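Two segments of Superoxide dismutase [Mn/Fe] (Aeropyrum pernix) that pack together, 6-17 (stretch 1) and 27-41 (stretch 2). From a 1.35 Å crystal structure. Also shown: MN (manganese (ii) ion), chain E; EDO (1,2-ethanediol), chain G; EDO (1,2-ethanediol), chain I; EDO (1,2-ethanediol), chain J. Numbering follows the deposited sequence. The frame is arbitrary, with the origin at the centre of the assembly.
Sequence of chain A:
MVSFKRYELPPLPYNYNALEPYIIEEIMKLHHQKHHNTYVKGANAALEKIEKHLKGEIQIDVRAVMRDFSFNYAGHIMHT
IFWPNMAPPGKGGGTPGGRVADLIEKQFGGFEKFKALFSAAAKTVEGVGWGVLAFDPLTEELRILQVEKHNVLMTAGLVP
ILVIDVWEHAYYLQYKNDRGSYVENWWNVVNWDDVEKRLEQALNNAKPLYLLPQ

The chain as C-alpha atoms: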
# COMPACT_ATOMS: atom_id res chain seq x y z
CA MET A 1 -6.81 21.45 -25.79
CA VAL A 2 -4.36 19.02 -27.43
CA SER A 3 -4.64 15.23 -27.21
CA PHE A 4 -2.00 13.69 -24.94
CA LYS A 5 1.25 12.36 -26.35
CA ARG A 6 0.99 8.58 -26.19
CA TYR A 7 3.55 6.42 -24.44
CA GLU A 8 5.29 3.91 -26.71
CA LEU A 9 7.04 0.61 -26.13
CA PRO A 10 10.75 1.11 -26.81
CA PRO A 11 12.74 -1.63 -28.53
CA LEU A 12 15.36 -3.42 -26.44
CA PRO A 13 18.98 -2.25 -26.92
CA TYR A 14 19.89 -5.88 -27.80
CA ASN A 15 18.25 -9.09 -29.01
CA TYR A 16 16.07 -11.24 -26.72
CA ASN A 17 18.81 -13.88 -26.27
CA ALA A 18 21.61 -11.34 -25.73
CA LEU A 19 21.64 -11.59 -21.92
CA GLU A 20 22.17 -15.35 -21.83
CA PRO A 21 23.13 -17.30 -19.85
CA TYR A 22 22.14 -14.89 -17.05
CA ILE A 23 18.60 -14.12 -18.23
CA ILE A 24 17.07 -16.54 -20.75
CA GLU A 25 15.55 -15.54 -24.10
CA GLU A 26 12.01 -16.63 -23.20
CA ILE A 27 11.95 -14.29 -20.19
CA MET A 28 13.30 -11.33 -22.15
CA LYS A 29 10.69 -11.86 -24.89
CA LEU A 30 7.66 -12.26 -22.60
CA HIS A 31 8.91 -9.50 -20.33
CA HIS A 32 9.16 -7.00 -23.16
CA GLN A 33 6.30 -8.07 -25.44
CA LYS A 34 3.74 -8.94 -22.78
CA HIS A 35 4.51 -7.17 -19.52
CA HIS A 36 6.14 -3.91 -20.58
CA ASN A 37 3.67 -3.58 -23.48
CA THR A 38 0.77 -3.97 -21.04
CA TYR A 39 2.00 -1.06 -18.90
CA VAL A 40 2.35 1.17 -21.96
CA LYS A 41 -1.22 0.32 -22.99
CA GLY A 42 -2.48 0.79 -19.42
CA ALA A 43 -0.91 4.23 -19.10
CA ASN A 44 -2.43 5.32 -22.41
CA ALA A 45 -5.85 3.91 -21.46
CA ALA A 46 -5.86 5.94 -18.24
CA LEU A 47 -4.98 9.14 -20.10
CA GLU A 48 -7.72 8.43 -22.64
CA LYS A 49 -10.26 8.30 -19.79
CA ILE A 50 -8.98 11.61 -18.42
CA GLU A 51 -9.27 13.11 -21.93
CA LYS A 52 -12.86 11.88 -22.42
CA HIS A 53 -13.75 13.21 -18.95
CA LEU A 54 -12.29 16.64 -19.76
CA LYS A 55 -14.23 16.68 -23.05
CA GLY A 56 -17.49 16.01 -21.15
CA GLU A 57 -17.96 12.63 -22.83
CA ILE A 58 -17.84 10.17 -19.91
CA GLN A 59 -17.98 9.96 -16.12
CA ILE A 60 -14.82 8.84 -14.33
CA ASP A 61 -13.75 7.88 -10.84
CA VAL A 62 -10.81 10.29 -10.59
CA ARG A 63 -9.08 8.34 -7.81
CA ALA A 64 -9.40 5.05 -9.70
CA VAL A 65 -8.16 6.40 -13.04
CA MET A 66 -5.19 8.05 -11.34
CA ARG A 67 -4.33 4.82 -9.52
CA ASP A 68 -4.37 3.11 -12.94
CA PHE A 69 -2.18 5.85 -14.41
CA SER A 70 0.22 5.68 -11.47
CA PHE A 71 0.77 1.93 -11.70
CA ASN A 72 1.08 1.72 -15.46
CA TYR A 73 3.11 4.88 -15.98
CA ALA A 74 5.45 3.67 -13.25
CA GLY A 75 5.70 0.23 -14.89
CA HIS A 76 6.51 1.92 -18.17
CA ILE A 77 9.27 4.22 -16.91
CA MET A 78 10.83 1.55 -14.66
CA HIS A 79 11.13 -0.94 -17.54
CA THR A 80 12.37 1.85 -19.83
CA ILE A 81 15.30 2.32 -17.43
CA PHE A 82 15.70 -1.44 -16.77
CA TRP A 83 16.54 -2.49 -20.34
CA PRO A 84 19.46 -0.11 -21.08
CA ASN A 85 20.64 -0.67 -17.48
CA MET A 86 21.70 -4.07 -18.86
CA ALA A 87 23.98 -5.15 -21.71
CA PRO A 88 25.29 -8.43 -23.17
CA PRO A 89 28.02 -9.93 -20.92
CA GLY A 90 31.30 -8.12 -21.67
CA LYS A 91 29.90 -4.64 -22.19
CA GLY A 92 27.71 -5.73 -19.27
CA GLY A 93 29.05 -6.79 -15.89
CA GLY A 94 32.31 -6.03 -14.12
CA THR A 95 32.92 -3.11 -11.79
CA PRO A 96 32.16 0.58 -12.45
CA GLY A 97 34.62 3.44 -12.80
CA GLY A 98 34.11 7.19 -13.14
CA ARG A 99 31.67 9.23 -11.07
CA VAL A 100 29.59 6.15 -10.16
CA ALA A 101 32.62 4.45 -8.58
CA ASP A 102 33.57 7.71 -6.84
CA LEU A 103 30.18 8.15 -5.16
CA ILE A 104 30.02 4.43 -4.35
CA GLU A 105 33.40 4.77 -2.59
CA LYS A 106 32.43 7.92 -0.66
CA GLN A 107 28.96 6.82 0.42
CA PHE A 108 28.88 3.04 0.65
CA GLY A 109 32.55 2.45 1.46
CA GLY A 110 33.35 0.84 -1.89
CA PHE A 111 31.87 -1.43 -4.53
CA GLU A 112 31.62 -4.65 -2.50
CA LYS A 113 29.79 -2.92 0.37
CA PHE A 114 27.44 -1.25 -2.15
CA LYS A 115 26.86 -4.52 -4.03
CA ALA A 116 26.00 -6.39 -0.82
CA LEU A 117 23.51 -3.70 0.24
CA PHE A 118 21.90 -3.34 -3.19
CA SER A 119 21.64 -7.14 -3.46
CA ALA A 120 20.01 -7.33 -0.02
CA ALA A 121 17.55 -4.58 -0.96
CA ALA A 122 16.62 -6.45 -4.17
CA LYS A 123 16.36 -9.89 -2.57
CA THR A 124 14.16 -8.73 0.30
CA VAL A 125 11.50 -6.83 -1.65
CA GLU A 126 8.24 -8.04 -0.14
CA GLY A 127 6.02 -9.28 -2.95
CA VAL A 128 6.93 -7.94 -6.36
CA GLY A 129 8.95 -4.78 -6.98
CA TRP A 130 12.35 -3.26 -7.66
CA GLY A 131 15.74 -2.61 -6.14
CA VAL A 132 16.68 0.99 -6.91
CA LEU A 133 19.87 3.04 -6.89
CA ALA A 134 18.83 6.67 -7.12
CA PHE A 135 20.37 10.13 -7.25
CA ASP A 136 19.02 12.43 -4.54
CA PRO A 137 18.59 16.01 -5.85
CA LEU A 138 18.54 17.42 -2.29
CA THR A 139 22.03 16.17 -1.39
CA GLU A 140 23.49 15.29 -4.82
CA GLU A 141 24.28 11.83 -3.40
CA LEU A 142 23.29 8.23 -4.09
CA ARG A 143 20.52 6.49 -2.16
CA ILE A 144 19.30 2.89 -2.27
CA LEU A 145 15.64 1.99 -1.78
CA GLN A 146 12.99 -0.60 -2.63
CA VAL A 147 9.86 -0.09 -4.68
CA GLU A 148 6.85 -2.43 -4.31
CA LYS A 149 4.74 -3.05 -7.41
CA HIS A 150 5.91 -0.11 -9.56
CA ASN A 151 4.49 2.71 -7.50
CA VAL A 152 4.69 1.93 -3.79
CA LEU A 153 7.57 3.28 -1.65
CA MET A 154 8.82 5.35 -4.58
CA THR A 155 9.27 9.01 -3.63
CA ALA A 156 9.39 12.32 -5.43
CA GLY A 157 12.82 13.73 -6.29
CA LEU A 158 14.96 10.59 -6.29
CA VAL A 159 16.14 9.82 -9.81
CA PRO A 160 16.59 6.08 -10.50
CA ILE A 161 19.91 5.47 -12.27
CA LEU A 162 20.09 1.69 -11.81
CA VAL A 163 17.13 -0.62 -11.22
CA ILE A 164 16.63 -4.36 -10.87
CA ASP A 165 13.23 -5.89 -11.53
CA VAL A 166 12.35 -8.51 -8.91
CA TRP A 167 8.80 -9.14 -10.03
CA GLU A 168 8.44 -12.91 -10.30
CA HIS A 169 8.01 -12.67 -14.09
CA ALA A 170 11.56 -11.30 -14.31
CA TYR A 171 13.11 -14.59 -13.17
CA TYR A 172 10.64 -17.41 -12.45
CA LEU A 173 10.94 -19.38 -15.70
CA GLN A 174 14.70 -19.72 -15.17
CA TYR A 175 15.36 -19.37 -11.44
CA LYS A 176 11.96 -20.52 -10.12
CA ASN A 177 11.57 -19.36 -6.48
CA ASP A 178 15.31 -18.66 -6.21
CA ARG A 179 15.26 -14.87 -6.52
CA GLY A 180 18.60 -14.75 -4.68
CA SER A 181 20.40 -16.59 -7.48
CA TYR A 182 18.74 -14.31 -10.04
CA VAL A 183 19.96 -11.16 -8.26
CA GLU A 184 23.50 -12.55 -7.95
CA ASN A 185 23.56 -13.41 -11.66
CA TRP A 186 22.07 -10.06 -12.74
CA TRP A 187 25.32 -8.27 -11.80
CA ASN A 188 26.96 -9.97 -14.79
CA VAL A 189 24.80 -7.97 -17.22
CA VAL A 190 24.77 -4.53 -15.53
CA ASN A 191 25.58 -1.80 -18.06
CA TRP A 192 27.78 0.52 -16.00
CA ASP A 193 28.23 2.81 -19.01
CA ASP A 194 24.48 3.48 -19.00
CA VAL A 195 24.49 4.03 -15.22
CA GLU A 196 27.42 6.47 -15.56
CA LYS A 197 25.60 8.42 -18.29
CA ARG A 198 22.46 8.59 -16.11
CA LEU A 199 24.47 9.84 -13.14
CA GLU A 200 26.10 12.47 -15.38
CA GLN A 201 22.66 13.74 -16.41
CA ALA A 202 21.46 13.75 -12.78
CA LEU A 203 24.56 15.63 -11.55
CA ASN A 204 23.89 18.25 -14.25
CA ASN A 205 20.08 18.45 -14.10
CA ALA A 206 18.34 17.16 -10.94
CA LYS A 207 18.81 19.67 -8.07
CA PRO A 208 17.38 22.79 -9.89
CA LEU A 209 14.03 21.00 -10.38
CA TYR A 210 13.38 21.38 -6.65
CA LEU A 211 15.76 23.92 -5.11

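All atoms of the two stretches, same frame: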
# COMPACT_ATOMS: atom_id res chain seq x y z
N ARG A 6 1.06 9.97 -26.61
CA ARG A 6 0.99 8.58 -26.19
C ARG A 6 2.35 8.05 -25.79
O ARG A 6 3.37 8.41 -26.40
CB ARG A 6 0.44 7.71 -27.32
CG ARG A 6 -1.06 7.51 -27.31
CD ARG A 6 -1.81 8.79 -27.64
NE ARG A 6 -3.25 8.56 -27.73
CZ ARG A 6 -4.16 9.53 -27.80
NH1 ARG A 6 -3.78 10.80 -27.77
NH2 ARG A 6 -5.45 9.22 -27.88
N TYR A 7 2.36 7.20 -24.77
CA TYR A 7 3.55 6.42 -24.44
C TYR A 7 3.71 5.33 -25.49
O TYR A 7 2.74 4.88 -26.10
CB TYR A 7 3.42 5.83 -23.03
CG TYR A 7 3.22 6.92 -22.01
CD1 TYR A 7 1.98 7.12 -21.41
CD2 TYR A 7 4.26 7.79 -21.69
CE1 TYR A 7 1.79 8.14 -20.50
CE2 TYR A 7 4.07 8.82 -20.79
CZ TYR A 7 2.84 8.99 -20.19
OH TYR A 7 2.64 10.01 -19.29
N GLU A 8 4.96 4.94 -25.72
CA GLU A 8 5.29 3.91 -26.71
C GLU A 8 6.24 2.91 -26.10
O GLU A 8 7.09 3.27 -25.27
CB GLU A 8 5.96 4.52 -27.94
CG GLU A 8 5.22 5.67 -28.60
CD GLU A 8 6.12 6.43 -29.54
OE1 GLU A 8 6.52 7.57 -29.21
OE2 GLU A 8 6.45 5.88 -30.61
N LEU A 9 6.11 1.66 -26.52
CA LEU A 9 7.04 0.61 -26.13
C LEU A 9 8.36 0.78 -26.87
O LEU A 9 8.40 0.72 -28.10
CB LEU A 9 6.45 -0.77 -26.45
CG LEU A 9 7.29 -1.97 -26.01
CD1 LEU A 9 7.26 -2.10 -24.50
CD2 LEU A 9 6.78 -3.25 -26.67
N PRO A 10 9.46 1.01 -26.12
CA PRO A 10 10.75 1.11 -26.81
C PRO A 10 11.25 -0.28 -27.21
O PRO A 10 10.89 -1.27 -26.57
CB PRO A 10 11.67 1.71 -25.74
CG PRO A 10 11.10 1.22 -24.45
CD PRO A 10 9.60 1.19 -24.66
N PRO A 11 12.08 -0.35 -28.27
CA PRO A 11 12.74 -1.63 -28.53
C PRO A 11 13.79 -1.87 -27.46
O PRO A 11 14.21 -0.92 -26.79
CB PRO A 11 13.42 -1.39 -29.88
CG PRO A 11 13.67 0.08 -29.91
CD PRO A 11 12.48 0.69 -29.24
N LEU A 12 14.20 -3.12 -27.29
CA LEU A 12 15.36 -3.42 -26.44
C LEU A 12 16.63 -2.92 -27.13
O LEU A 12 16.66 -2.76 -28.35
CB LEU A 12 15.47 -4.92 -26.16
CG LEU A 12 14.32 -5.59 -25.40
CD1 LEU A 12 14.68 -7.03 -25.13
CD2 LEU A 12 14.02 -4.86 -24.11
N PRO A 13 17.69 -2.64 -26.34
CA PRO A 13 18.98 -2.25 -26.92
C PRO A 13 19.78 -3.43 -27.49
O PRO A 13 20.89 -3.23 -27.98
CB PRO A 13 19.73 -1.65 -25.72
CG PRO A 13 18.74 -1.57 -24.59
CD PRO A 13 17.73 -2.63 -24.87
N TYR A 14 19.22 -4.63 -27.42
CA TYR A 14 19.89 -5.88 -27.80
C TYR A 14 18.81 -6.89 -28.11
O TYR A 14 17.63 -6.66 -27.82
CB TYR A 14 20.78 -6.38 -26.64
CG TYR A 14 20.16 -6.10 -25.29
CD1 TYR A 14 19.06 -6.83 -24.83
CD2 TYR A 14 20.64 -5.07 -24.48
CE1 TYR A 14 18.47 -6.56 -23.61
CE2 TYR A 14 20.06 -4.79 -23.25
CZ TYR A 14 18.97 -5.54 -22.82
OH TYR A 14 18.38 -5.27 -21.61
N ASN A 15 19.19 -8.02 -28.71
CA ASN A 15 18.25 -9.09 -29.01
C ASN A 15 17.77 -9.82 -27.75
O ASN A 15 18.40 -9.72 -26.70
CB ASN A 15 18.86 -10.08 -30.02
CG ASN A 15 18.87 -9.55 -31.45
OD1 ASN A 15 19.50 -10.14 -32.33
ND2 ASN A 15 18.16 -8.45 -31.70
N TYR A 16 16.67 -10.55 -27.87
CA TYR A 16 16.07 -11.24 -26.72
C TYR A 16 17.00 -12.26 -26.05
O TYR A 16 16.91 -12.47 -24.84
CB TYR A 16 14.74 -11.89 -27.09
CG TYR A 16 13.62 -10.91 -27.38
CD1 TYR A 16 13.26 -9.93 -26.45
CD2 TYR A 16 12.92 -10.96 -28.58
CE1 TYR A 16 12.23 -9.03 -26.72
CE2 TYR A 16 11.88 -10.06 -28.86
CZ TYR A 16 11.55 -9.10 -27.92
OH TYR A 16 10.53 -8.21 -28.18
N ASN A 17 17.88 -12.89 -26.82
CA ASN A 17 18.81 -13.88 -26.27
C ASN A 17 20.17 -13.31 -25.86
O ASN A 17 21.07 -14.05 -25.47
CB ASN A 17 18.98 -15.07 -27.23
CG ASN A 17 19.76 -14.71 -28.49
OD1 ASN A 17 20.12 -13.56 -28.72
ND2 ASN A 17 20.04 -15.72 -29.30
N ILE A 27 12.28 -15.35 -21.15
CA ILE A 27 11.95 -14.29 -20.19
C ILE A 27 12.02 -12.93 -20.86
O ILE A 27 11.08 -12.15 -20.78
CB ILE A 27 12.85 -14.32 -18.95
CG1 ILE A 27 12.50 -15.54 -18.08
CG2 ILE A 27 12.69 -13.02 -18.14
CD1 ILE A 27 13.45 -15.76 -16.92
N MET A 28 13.13 -12.64 -21.53
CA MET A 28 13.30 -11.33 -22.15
C MET A 28 12.16 -11.03 -23.12
O MET A 28 11.63 -9.92 -23.13
CB MET A 28 14.64 -11.23 -22.87
CG MET A 28 15.87 -11.35 -21.97
SD MET A 28 15.93 -10.13 -20.64
CE MET A 28 15.98 -8.59 -21.54
N LYS A 29 11.76 -12.03 -23.91
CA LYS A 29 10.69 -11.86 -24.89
C LYS A 29 9.33 -11.60 -24.24
O LYS A 29 8.65 -10.63 -24.59
CB LYS A 29 10.63 -13.06 -25.84
CG LYS A 29 9.67 -12.87 -27.01
CD LYS A 29 9.86 -13.96 -28.06
CE LYS A 29 9.04 -13.67 -29.30
NZ LYS A 29 9.54 -12.48 -30.05
N LEU A 30 8.92 -12.46 -23.31
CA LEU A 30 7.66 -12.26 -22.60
C LEU A 30 7.67 -10.95 -21.82
O LEU A 30 6.68 -10.23 -21.79
CB LEU A 30 7.38 -13.41 -21.64
CG LEU A 30 7.08 -14.78 -22.24
CD1 LEU A 30 7.17 -15.84 -21.16
CD2 LEU A 30 5.70 -14.80 -22.89
N HIS A 31 8.80 -10.65 -21.20
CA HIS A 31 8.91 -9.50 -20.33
C HIS A 31 8.67 -8.21 -21.11
O HIS A 31 7.97 -7.30 -20.65
CB HIS A 31 10.29 -9.47 -19.69
CG HIS A 31 10.36 -8.67 -18.43
ND1 HIS A 31 11.50 -8.62 -17.65
CD2 HIS A 31 9.44 -7.90 -17.81
CE1 HIS A 31 11.27 -7.84 -16.61
NE2 HIS A 31 10.03 -7.39 -16.68
N HIS A 32 9.24 -8.16 -22.30
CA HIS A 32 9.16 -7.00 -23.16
C HIS A 32 7.81 -6.94 -23.88
O HIS A 32 7.10 -5.94 -23.80
CB HIS A 32 10.30 -7.06 -24.17
CG HIS A 32 10.37 -5.89 -25.10
ND1 HIS A 32 10.32 -6.03 -26.47
CD2 HIS A 32 10.49 -4.56 -24.86
CE1 HIS A 32 10.41 -4.84 -27.04
NE2 HIS A 32 10.51 -3.93 -26.08
N GLN A 33 7.47 -8.03 -24.57
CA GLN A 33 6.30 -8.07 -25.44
C GLN A 33 4.97 -8.15 -24.71
O GLN A 33 3.96 -7.66 -25.21
CB GLN A 33 6.39 -9.24 -26.44
CG GLN A 33 7.57 -9.13 -27.39
CD GLN A 33 7.57 -10.18 -28.49
OE1 GLN A 33 8.28 -10.05 -29.48
NE2 GLN A 33 6.77 -11.23 -28.31
N LYS A 34 4.97 -8.78 -23.54
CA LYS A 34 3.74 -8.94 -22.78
C LYS A 34 3.66 -7.93 -21.64
O LYS A 34 2.77 -7.08 -21.63
CB LYS A 34 3.58 -10.38 -22.28
CG LYS A 34 3.56 -11.44 -23.40
CD LYS A 34 2.34 -11.28 -24.31
CE LYS A 34 2.18 -12.46 -25.25
NZ LYS A 34 3.12 -12.39 -26.40
N HIS A 35 4.60 -7.99 -20.72
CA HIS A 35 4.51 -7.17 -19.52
C HIS A 35 4.74 -5.68 -19.78
O HIS A 35 3.88 -4.86 -19.48
CB HIS A 35 5.42 -7.70 -18.41
CG HIS A 35 5.08 -9.09 -17.99
ND1 HIS A 35 3.98 -9.37 -17.19
CD2 HIS A 35 5.64 -10.28 -18.28
CE1 HIS A 35 3.91 -10.67 -17.00
NE2 HIS A 35 4.90 -11.25 -17.65
N HIS A 36 5.88 -5.32 -20.36
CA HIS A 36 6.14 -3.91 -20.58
C HIS A 36 5.06 -3.32 -21.50
O HIS A 36 4.53 -2.24 -21.22
CB HIS A 36 7.55 -3.67 -21.13
CG HIS A 36 7.95 -2.23 -21.16
ND1 HIS A 36 9.21 -1.81 -21.53
CD2 HIS A 36 7.26 -1.10 -20.86
CE1 HIS A 36 9.28 -0.49 -21.48
NE2 HIS A 36 8.10 -0.03 -21.07
N ASN A 37 4.72 -4.03 -22.57
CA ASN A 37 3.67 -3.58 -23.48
C ASN A 37 2.35 -3.28 -22.76
O ASN A 37 1.68 -2.29 -23.05
CB ASN A 37 3.43 -4.60 -24.59
CG ASN A 37 2.72 -4.00 -25.79
OD1 ASN A 37 3.02 -2.89 -26.22
ND2 ASN A 37 1.77 -4.74 -26.35
N THR A 38 2.00 -4.14 -21.81
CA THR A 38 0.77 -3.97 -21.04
C THR A 38 0.78 -2.67 -20.24
O THR A 38 -0.24 -1.99 -20.16
CB THR A 38 0.52 -5.20 -20.14
OG1 THR A 38 0.21 -6.33 -20.97
CG2 THR A 38 -0.64 -4.97 -19.18
N TYR A 39 1.92 -2.31 -19.66
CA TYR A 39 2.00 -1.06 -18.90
C TYR A 39 1.87 0.16 -19.81
O TYR A 39 1.19 1.13 -19.47
CB TYR A 39 3.27 -0.99 -18.05
CG TYR A 39 3.52 -2.23 -17.23
CD1 TYR A 39 2.51 -2.78 -16.44
CD2 TYR A 39 4.77 -2.84 -17.24
CE1 TYR A 39 2.74 -3.93 -15.69
CE2 TYR A 39 5.01 -3.98 -16.50
CZ TYR A 39 4.00 -4.52 -15.73
OH TYR A 39 4.26 -5.65 -14.99
N VAL A 40 2.50 0.10 -20.98
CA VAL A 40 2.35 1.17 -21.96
C VAL A 40 0.88 1.36 -22.31
O VAL A 40 0.35 2.47 -22.24
CB VAL A 40 3.18 0.89 -23.23
CG1 VAL A 40 2.91 1.95 -24.30
CG2 VAL A 40 4.66 0.82 -22.90
N LYS A 41 0.21 0.27 -22.66
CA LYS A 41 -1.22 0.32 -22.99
C LYS A 41 -2.06 0.84 -21.82
O LYS A 41 -2.97 1.64 -22.02
CB LYS A 41 -1.73 -1.05 -23.41
CG LYS A 41 -1.11 -1.61 -24.68
CD LYS A 41 -1.65 -3.01 -25.01
CE LYS A 41 -1.41 -4.04 -23.92
NZ LYS A 41 -0.16 -4.84 -24.13
MN MN E . 8.90 -6.46 -15.05
C1 EDO G . 13.23 -6.42 -29.03
O1 EDO G . 13.51 -5.04 -29.28
C2 EDO G . 14.47 -7.26 -29.26
O2 EDO G . 14.64 -7.45 -30.67
C1 EDO I . 0.92 -9.34 -19.64
O1 EDO I . -0.10 -10.22 -20.15
C2 EDO I . 0.37 -8.57 -18.44
O2 EDO I . 1.46 -8.12 -17.63
C1 EDO J . 9.24 -2.32 -29.44
O1 EDO J . 8.22 -1.50 -30.01
C2 EDO J . 9.46 -3.55 -30.31
O2 EDO J . 10.85 -3.87 -30.36
O HOH W 1 8.08 -5.57 -13.31

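Residues 6-17 run as an extended, irregular strap along one side of the helix formed by 27-41, and together the two segments bury 767 Å². Near the beginning of this stretch, Met 28 points toward the strap, and its flexible, unbranched side chain reaches two residues at once: CE lies 3.8 Å from Tyr 14 CE1, at the edge of that ring, and 4.1 Å from Leu 12 CD1. Lys 29 meets Tyr 16 with both backbone and side chain: CA sits over one face of the phenol ring, 3.8 Å from its centroid, and NZ lies 3.6 Å from Tyr 16 CE2. Its side chain, t through chi3 and turned to p at chi4, continues to Gln 33, where NZ donates a hydrogen bond to OE1 (2.8 Å). His 31 leaves the helix sideways, its end leading off from the strap, and binds the manganese ion through NE2 at 2.2 Å, as befits a superoxide dismutase.

His 32 is the centre of the contact. With chi1 near t, its ring extends between the strap's residues and uses both nitrogens: NE2 donates to Pro 10 O (2.7 Å, nearly linear at 174°), while ND1 and Tyr 16 OH share a hydrogen bond of 2.8 Å. Proline lacks an amide hydrogen, but its carbonyl remains free to accept. Leucines cover the two ring faces, Leu 12 CG 4.0 Å from the centroid and Leu 9 CD2 on the opposite side at 4.1 Å, so the imidazole is polar at its edge and apolar above and below.

One wider turn on, within the pi-type segment 31-36, His 36 offers a ring face to the same Leu 9, whose CD1 lies 3.6 Å from the centroid. The two methyls of Leu 9 thus serve two histidines. Finally, Val 40, compact and buried, closes the interface: CG1 packs 3.4 Å from Tyr 7 O and 4.1 Å from Tyr 7 CB, while CG2 approaches Leu 9 CD1 at 4.2 Å.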